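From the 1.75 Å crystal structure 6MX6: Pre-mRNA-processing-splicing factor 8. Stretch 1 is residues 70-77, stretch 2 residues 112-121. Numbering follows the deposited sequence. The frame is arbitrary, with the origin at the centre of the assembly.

Stretch 1, residues 70-77: ILSMYKER
Stretch 2, residues 112-121: QEQQKYKLFR

This contact from Pre-mRNA-processing-splicing factor 8 is a short antiparallel β pairing between segments whose touching residues are at least 38 apart in sequence, in which a few backbone hydrogen bonds set the register and side chains on both faces of the sheet consolidate it. It illustrates a general principle: once the register is fixed, the alternation of an extended chain decides which side chains meet.

The first stretch is a strand from Ile70 to Glu76, with phi between -68° and -133° and psi between 119° and 169°. The second begins in a helix that starts earlier in the chain and reverses through a type I turn from Gln114 to Tyr117, where Gln115 (-64/-15) and Lys116 (-76/-17) hold the central positions and Tyr117 N donates to Gln114 O at 3.0 Å. Strand conformation follows at Tyr117 (-101/140), Lys118 (-132/139), Leu119 (-71/168) and Phe120 (-155/159). The two strand axes run at 131° and approach to 4.5 Å, so the pairing is antiparallel in sense but markedly splayed.

Register is set at Tyr74 and Lys118, a hydrogen-bonded pair with CA atoms 5.2 Å apart: Tyr74 N donates to Lys118 O and Lys118 N to Tyr74 O, both at 2.8 Å. Lys75 and Tyr117 form the adjacent non-hydrogen-bonded pair, their CA atoms 4.5 Å apart. Beyond them Glu76 N donates to Lys116 O at 3.1 Å, extending the ladder to the turn. Two of these carbonyls also receive CA-H...O contacts, Tyr117 CA to Tyr74 O at 3.3 Å and Lys75 CA to Lys116 O at 3.4 Å. At the other end water 1 bridges the strands, donating to Ser72 O at 2.9 Å and accepting from Phe120 N at 3.0 Å.

On the face carrying Lys75 and Tyr117, the lysine is t through chi1 to chi3 and the tyrosine is m (chi2 77°). The extended aliphatic chain thus lies over the ring: Lys75 CG is 4.1 Å from the Tyr117 ring centroid and 11° off its normal, a CH-pi contact. Met73 (m, t, p) places CE 3.7 Å from Tyr117 CB and 3.9 Å from Leu119 CD2, while SD sits oblique to the Tyr117 ring, 5.1 Å from its centroid.

The face of Tyr74 and Lys118 is both aromatic and charged. Tyr74 (m, chi2 -75°) turns its edge toward the face of Phe120 (p, chi2 -82°); the ring centroids are 4.6 Å apart, the planes meet at 64°, and Tyr74 CD2 comes within 3.4 Å of Phe120 CD1. Lys118, with chi2 at 141° and chi4 p, brings NZ to 3.0 Å from Glu76 OE2, a hydrogen-bonded salt bridge spanning the strands.

A second salt bridge, Lys116 NZ to Glu113 OE2 at 2.7 Å, ties the turn back to the helix. Altogether the contact buries 716 Å², summed over both stretches.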

ATOM      1  N   ILE A  70      -1.373  -6.720   1.930  1.00 18.40           N
ATOM      2  CA  ILE A  70      -0.379  -7.206   0.978  1.00 24.00           C
ATOM      3  C   ILE A  70       0.418  -6.014   0.470  1.00 19.98           C
ATOM      4  O   ILE A  70      -0.158  -5.052  -0.041  1.00 22.33           O
ATOM      5  CB  ILE A  70      -1.042  -7.951  -0.191  1.00 31.13           C
ATOM      6  CG1 ILE A  70      -1.801  -9.178   0.319  1.00 34.35           C
ATOM      7  CG2 ILE A  70       0.003  -8.342  -1.225  1.00 28.60           C
ATOM      8  CD1 ILE A  70      -2.732  -9.778  -0.714  1.00 39.57           C
ATOM      9  N   LEU A  71       1.738  -6.075   0.607  1.00 19.71           N
ATOM     10  CA  LEU A  71       2.641  -5.086   0.030  1.00 18.99           C
ATOM     11  C   LEU A  71       3.079  -5.541  -1.359  1.00 20.78           C
ATOM     12  O   LEU A  71       3.510  -6.686  -1.536  1.00 29.40           O
ATOM     13  CB  LEU A  71       3.868  -4.901   0.923  1.00 21.82           C
ATOM     14  CG  LEU A  71       3.591  -4.636   2.400  1.00 23.30           C
ATOM     15  CD1 LEU A  71       4.889  -4.678   3.201  1.00 26.62           C
ATOM     16  CD2 LEU A  71       2.889  -3.296   2.575  1.00 20.49           C
ATOM     17  N   SER A  72       2.962  -4.647  -2.332  1.00 23.38           N
ATOM     18  CA  SER A  72       3.506  -4.878  -3.663  1.00 24.81           C
ATOM     19  C   SER A  72       4.901  -4.274  -3.705  1.00 25.81           C
ATOM     20  O   SER A  72       5.065  -3.071  -3.500  1.00 25.02           O
ATOM     21  CB  SER A  72       2.611  -4.263  -4.737  1.00 27.23           C
ATOM     22  OG  SER A  72       1.421  -5.013  -4.889  1.00 41.55           O
ATOM     23  N   MET A  73       5.903  -5.108  -3.955  1.00 23.52           N
ATOM     24  CA  MET A  73       7.290  -4.737  -3.794  1.00 23.19           C
ATOM     25  C   MET A  73       8.086  -5.166  -5.016  1.00 27.67           C
ATOM     26  O   MET A  73       7.603  -5.901  -5.887  1.00 24.81           O
ATOM     27  CB  MET A  73       7.884  -5.374  -2.527  1.00 24.46           C
ATOM     28  CG  MET A  73       6.902  -5.487  -1.379  1.00 28.90           C
ATOM     29  SD  MET A  73       7.701  -5.710   0.225  1.00 26.98           S
ATOM     30  CE  MET A  73       8.471  -4.109   0.440  1.00 25.27           C
ATOM     31  N   TYR A  74       9.315  -4.667  -5.067  1.00 28.38           N
ATOM     32  CA  TYR A  74      10.350  -5.143  -5.970  1.00 27.76           C
ATOM     33  C   TYR A  74      11.440  -5.789  -5.130  1.00 31.22           C
ATOM     34  O   TYR A  74      11.863  -5.224  -4.118  1.00 32.00           O
ATOM     35  CB  TYR A  74      10.935  -3.997  -6.798  1.00 26.84           C
ATOM     36  CG  TYR A  74      10.199  -3.718  -8.084  1.00 28.56           C
ATOM     37  CD1 TYR A  74      10.335  -4.557  -9.182  1.00 39.46           C
ATOM     38  CD2 TYR A  74       9.369  -2.613  -8.202  1.00 33.71           C
ATOM     39  CE1 TYR A  74       9.663  -4.298 -10.363  1.00 35.91           C
ATOM     40  CE2 TYR A  74       8.692  -2.349  -9.373  1.00 35.21           C
ATOM     41  CZ  TYR A  74       8.841  -3.193 -10.450  1.00 37.79           C
ATOM     42  OH  TYR A  74       8.166  -2.929 -11.619  1.00 46.79           O
ATOM     43  N   LYS A  75      11.887  -6.967  -5.543  1.00 30.37           N
ATOM     44  CA  LYS A  75      12.946  -7.691  -4.857  1.00 33.96           C
ATOM     45  C   LYS A  75      14.182  -7.757  -5.745  1.00 33.86           C
ATOM     46  O   LYS A  75      14.072  -7.966  -6.956  1.00 35.25           O
ATOM     47  CB  LYS A  75      12.486  -9.099  -4.486  1.00 32.58           C
ATOM     48  CG  LYS A  75      13.426  -9.842  -3.562  1.00 35.04           C
ATOM     49  CD  LYS A  75      12.896 -11.236  -3.278  1.00 36.88           C
ATOM     50  CE  LYS A  75      13.840 -12.019  -2.385  1.00 46.92           C
ATOM     51  NZ  LYS A  75      14.370 -13.229  -3.072  1.00 60.54           N
ATOM     52  N   GLU A  76      15.353  -7.580  -5.137  1.00 36.08           N
ATOM     53  CA  GLU A  76      16.603  -7.569  -5.884  1.00 48.26           C
ATOM     54  C   GLU A  76      16.921  -8.952  -6.446  1.00 51.28           C
ATOM     55  O   GLU A  76      16.554  -9.983  -5.874  1.00 47.02           O
ATOM     56  CB  GLU A  76      17.757  -7.094  -4.995  1.00 44.35           C
ATOM     57  CG  GLU A  76      17.450  -5.837  -4.193  1.00 51.93           C
ATOM     58  CD  GLU A  76      18.553  -4.794  -4.265  1.00 66.61           C
ATOM     59  OE1 GLU A  76      19.017  -4.481  -5.385  1.00 69.04           O
ATOM     60  OE2 GLU A  76      18.952  -4.282  -3.197  1.00 61.09           O
ATOM     61  N   ARG A  77      17.618  -8.954  -7.583  1.00 52.58           N
ATOM     62  CA  ARG A  77      18.058 -10.168  -8.278  1.00 62.96           C
ATOM     63  C   ARG A  77      16.901 -11.119  -8.573  1.00 59.93           C
ATOM     64  O   ARG A  77      16.444 -11.218  -9.713  1.00 62.57           O
ATOM     65  CB  ARG A  77      19.143 -10.890  -7.472  1.00 63.68           C
ATOM     66  CG  ARG A  77      19.688 -12.146  -8.142  1.00 71.66           C
ATOM     67  CD  ARG A  77      20.810 -11.831  -9.129  1.00 77.26           C
ATOM     68  NE  ARG A  77      21.681 -12.985  -9.347  1.00 80.74           N
ATOM     69  CZ  ARG A  77      22.839 -12.941 -10.002  1.00 84.67           C
ATOM     70  NH1 ARG A  77      23.275 -11.796 -10.512  1.00 80.24           N
ATOM     71  NH2 ARG A  77      23.562 -14.044 -10.146  1.00 82.25           N
ATOM     72  N   GLN A 112      18.263  -8.827   6.986  1.00 25.01           N
ATOM     73  CA  GLN A 112      19.068  -8.971   5.783  1.00 26.96           C
ATOM     74  C   GLN A 112      18.229  -9.413   4.594  1.00 30.95           C
ATOM     75  O   GLN A 112      18.550  -9.065   3.453  1.00 35.98           O
ATOM     76  CB  GLN A 112      20.207  -9.955   6.024  1.00 35.92           C
ATOM     77  CG  GLN A 112      21.484  -9.547   5.327  1.00 44.09           C
ATOM     78  CD  GLN A 112      22.678 -10.306   5.844  1.00 38.29           C
ATOM     79  OE1 GLN A 112      22.646 -11.532   5.950  1.00 50.86           O
ATOM     80  NE2 GLN A 112      23.739  -9.580   6.188  1.00 33.56           N
ATOM     81  N   GLU A 113      17.163 -10.179   4.829  1.00 27.11           N
ATOM     82  CA  GLU A 113      16.239 -10.472   3.741  1.00 29.22           C
ATOM     83  C   GLU A 113      15.339  -9.278   3.455  1.00 26.12           C
ATOM     84  O   GLU A 113      15.086  -8.958   2.288  1.00 24.99           O
ATOM     85  CB  GLU A 113      15.395 -11.708   4.066  1.00 30.17           C
ATOM     86  CG  GLU A 113      16.099 -13.030   3.827  1.00 44.90           C
ATOM     87  CD  GLU A 113      16.538 -13.201   2.387  1.00 58.89           C
ATOM     88  OE1 GLU A 113      15.716 -12.953   1.476  1.00 62.24           O
ATOM     89  OE2 GLU A 113      17.712 -13.574   2.168  1.00 63.54           O
ATOM     90  N   GLN A 114      14.868  -8.597   4.508  1.00 18.37           N
ATOM     91  CA  GLN A 114      13.967  -7.463   4.311  1.00 21.81           C
ATOM     92  C   GLN A 114      14.592  -6.403   3.414  1.00 22.05           C
ATOM     93  O   GLN A 114      13.905  -5.823   2.566  1.00 24.67           O
ATOM     94  CB  GLN A 114      13.587  -6.835   5.649  1.00 25.30           C
ATOM     95  CG  GLN A 114      12.675  -7.662   6.525  1.00 24.76           C
ATOM     96  CD  GLN A 114      12.403  -6.975   7.852  1.00 26.75           C
ATOM     97  OE1 GLN A 114      13.250  -6.254   8.374  1.00 26.29           O
ATOM     98  NE2 GLN A 114      11.219  -7.190   8.399  1.00 21.22           N
ATOM     99  N   GLN A 115      15.892  -6.134   3.587  1.00 23.92           N
ATOM    100  CA  GLN A 115      16.520  -5.054   2.828  1.00 29.19           C
ATOM    101  C   GLN A 115      16.526  -5.304   1.321  1.00 28.63           C
ATOM    102  O   GLN A 115      16.778  -4.364   0.557  1.00 27.20           O
ATOM    103  CB  GLN A 115      17.952  -4.823   3.323  1.00 23.71           C
ATOM    104  CG  GLN A 115      18.883  -5.976   3.005  1.00 36.43           C
ATOM    105  CD  GLN A 115      20.224  -5.861   3.692  1.00 42.78           C
ATOM    106  OE1 GLN A 115      20.410  -5.034   4.587  1.00 35.35           O
ATOM    107  NE2 GLN A 115      21.172  -6.697   3.277  1.00 36.59           N
ATOM    108  N   LYS A 116      16.262  -6.534   0.877  1.00 24.74           N
ATOM    109  CA  LYS A 116      16.183  -6.838  -0.549  1.00 27.57           C
ATOM    110  C   LYS A 116      14.891  -6.351  -1.183  1.00 28.91           C
ATOM    111  O   LYS A 116      14.813  -6.269  -2.414  1.00 26.90           O
ATOM    112  CB  LYS A 116      16.301  -8.347  -0.782  1.00 27.46           C
ATOM    113  CG  LYS A 116      17.604  -8.961  -0.299  1.00 37.08           C
ATOM    114  CD  LYS A 116      17.546 -10.485  -0.377  1.00 48.78           C
ATOM    115  CE  LYS A 116      18.864 -11.118   0.044  1.00 43.03           C
ATOM    116  NZ  LYS A 116      18.833 -12.600  -0.105  1.00 51.65           N
ATOM    117  N   TYR A 117      13.878  -6.042  -0.379  1.00 22.49           N
ATOM    118  CA  TYR A 117      12.561  -5.671  -0.877  1.00 25.45           C
ATOM    119  C   TYR A 117      12.395  -4.162  -0.824  1.00 29.31           C
ATOM    120  O   TYR A 117      12.803  -3.516   0.145  1.00 28.27           O
ATOM    121  CB  TYR A 117      11.451  -6.320  -0.050  1.00 25.72           C
ATOM    122  CG  TYR A 117      11.405  -7.831  -0.095  1.00 23.56           C
ATOM    123  CD1 TYR A 117      12.306  -8.598   0.633  1.00 26.98           C
ATOM    124  CD2 TYR A 117      10.434  -8.488  -0.838  1.00 30.94           C
ATOM    125  CE1 TYR A 117      12.249  -9.978   0.603  1.00 32.50           C
ATOM    126  CE2 TYR A 117      10.370  -9.859  -0.873  1.00 31.41           C
ATOM    127  CZ  TYR A 117      11.277 -10.601  -0.150  1.00 35.57           C
ATOM    128  OH  TYR A 117      11.210 -11.971  -0.185  1.00 38.23           O
ATOM    129  N   LYS A 118      11.765  -3.608  -1.854  1.00 22.01           N
ATOM    130  CA  LYS A 118      11.536  -2.176  -1.925  1.00 19.73           C
ATOM    131  C   LYS A 118      10.090  -1.898  -2.301  1.00 22.51           C
ATOM    132  O   LYS A 118       9.519  -2.589  -3.146  1.00 22.35           O
ATOM    133  CB  LYS A 118      12.487  -1.525  -2.936  1.00 21.23           C
ATOM    134  CG  LYS A 118      13.944  -1.584  -2.487  1.00 27.00           C
ATOM    135  CD  LYS A 118      14.878  -1.873  -3.639  1.00 44.72           C
ATOM    136  CE  LYS A 118      16.328  -1.851  -3.186  1.00 47.08           C
ATOM    137  NZ  LYS A 118      16.575  -2.862  -2.124  1.00 44.75           N
ATOM    138  N   LEU A 119       9.498  -0.895  -1.653  1.00 22.00           N
ATOM    139  CA  LEU A 119       8.267  -0.311  -2.158  1.00 19.33           C
ATOM    140  C   LEU A 119       8.576   0.497  -3.420  1.00 20.93           C
ATOM    141  O   LEU A 119       9.734   0.752  -3.749  1.00 22.72           O
ATOM    142  CB  LEU A 119       7.617   0.564  -1.090  1.00 20.42           C
ATOM    143  CG  LEU A 119       7.186  -0.165   0.186  1.00 23.17           C
ATOM    144  CD1 LEU A 119       6.794   0.837   1.279  1.00 20.44           C
ATOM    145  CD2 LEU A 119       6.020  -1.092  -0.121  1.00 26.63           C
ATOM    146  N   PHE A 120       7.532   0.897  -4.147  1.00 19.64           N
ATOM    147  CA  PHE A 120       7.806   1.648  -5.365  1.00 18.33           C
ATOM    148  C   PHE A 120       6.625   2.525  -5.746  1.00 23.02           C
ATOM    149  O   PHE A 120       5.486   2.303  -5.329  1.00 20.59           O
ATOM    150  CB  PHE A 120       8.173   0.725  -6.532  1.00 27.50           C
ATOM    151  CG  PHE A 120       7.080  -0.207  -6.951  1.00 24.05           C
ATOM    152  CD1 PHE A 120       6.854  -1.386  -6.265  1.00 27.28           C
ATOM    153  CD2 PHE A 120       6.291   0.080  -8.055  1.00 22.70           C
ATOM    154  CE1 PHE A 120       5.855  -2.259  -6.665  1.00 32.29           C
ATOM    155  CE2 PHE A 120       5.288  -0.786  -8.459  1.00 29.08           C
ATOM    156  CZ  PHE A 120       5.070  -1.956  -7.763  1.00 33.00           C
ATOM    157  N   ARG A 121       6.931   3.531  -6.557  1.00 22.04           N
ATOM    158  CA  ARG A 121       5.961   4.437  -7.136  1.00 25.02           C
ATOM    159  C   ARG A 121       5.892   4.187  -8.635  1.00 31.07           C
ATOM    160  O   ARG A 121       6.826   3.656  -9.240  1.00 29.68           O
ATOM    161  CB  ARG A 121       6.331   5.896  -6.856  1.00 29.61           C
ATOM    162  CG  ARG A 121       6.789   6.169  -5.431  1.00 32.83           C
ATOM    163  CD  ARG A 121       7.572   7.479  -5.343  1.00 33.54           C
ATOM    164  NE  ARG A 121       6.689   8.632  -5.471  1.00 34.71           N
ATOM    165  CZ  ARG A 121       7.084   9.898  -5.374  1.00 40.95           C
ATOM    166  NH1 ARG A 121       8.358  10.182  -5.142  1.00 43.75           N
ATOM    167  NH2 ARG A 121       6.204  10.881  -5.508  1.00 31.97           N
TER
HETATM  168  O   HOH W   1       4.837  -0.219  -3.291  1.00 24.84           O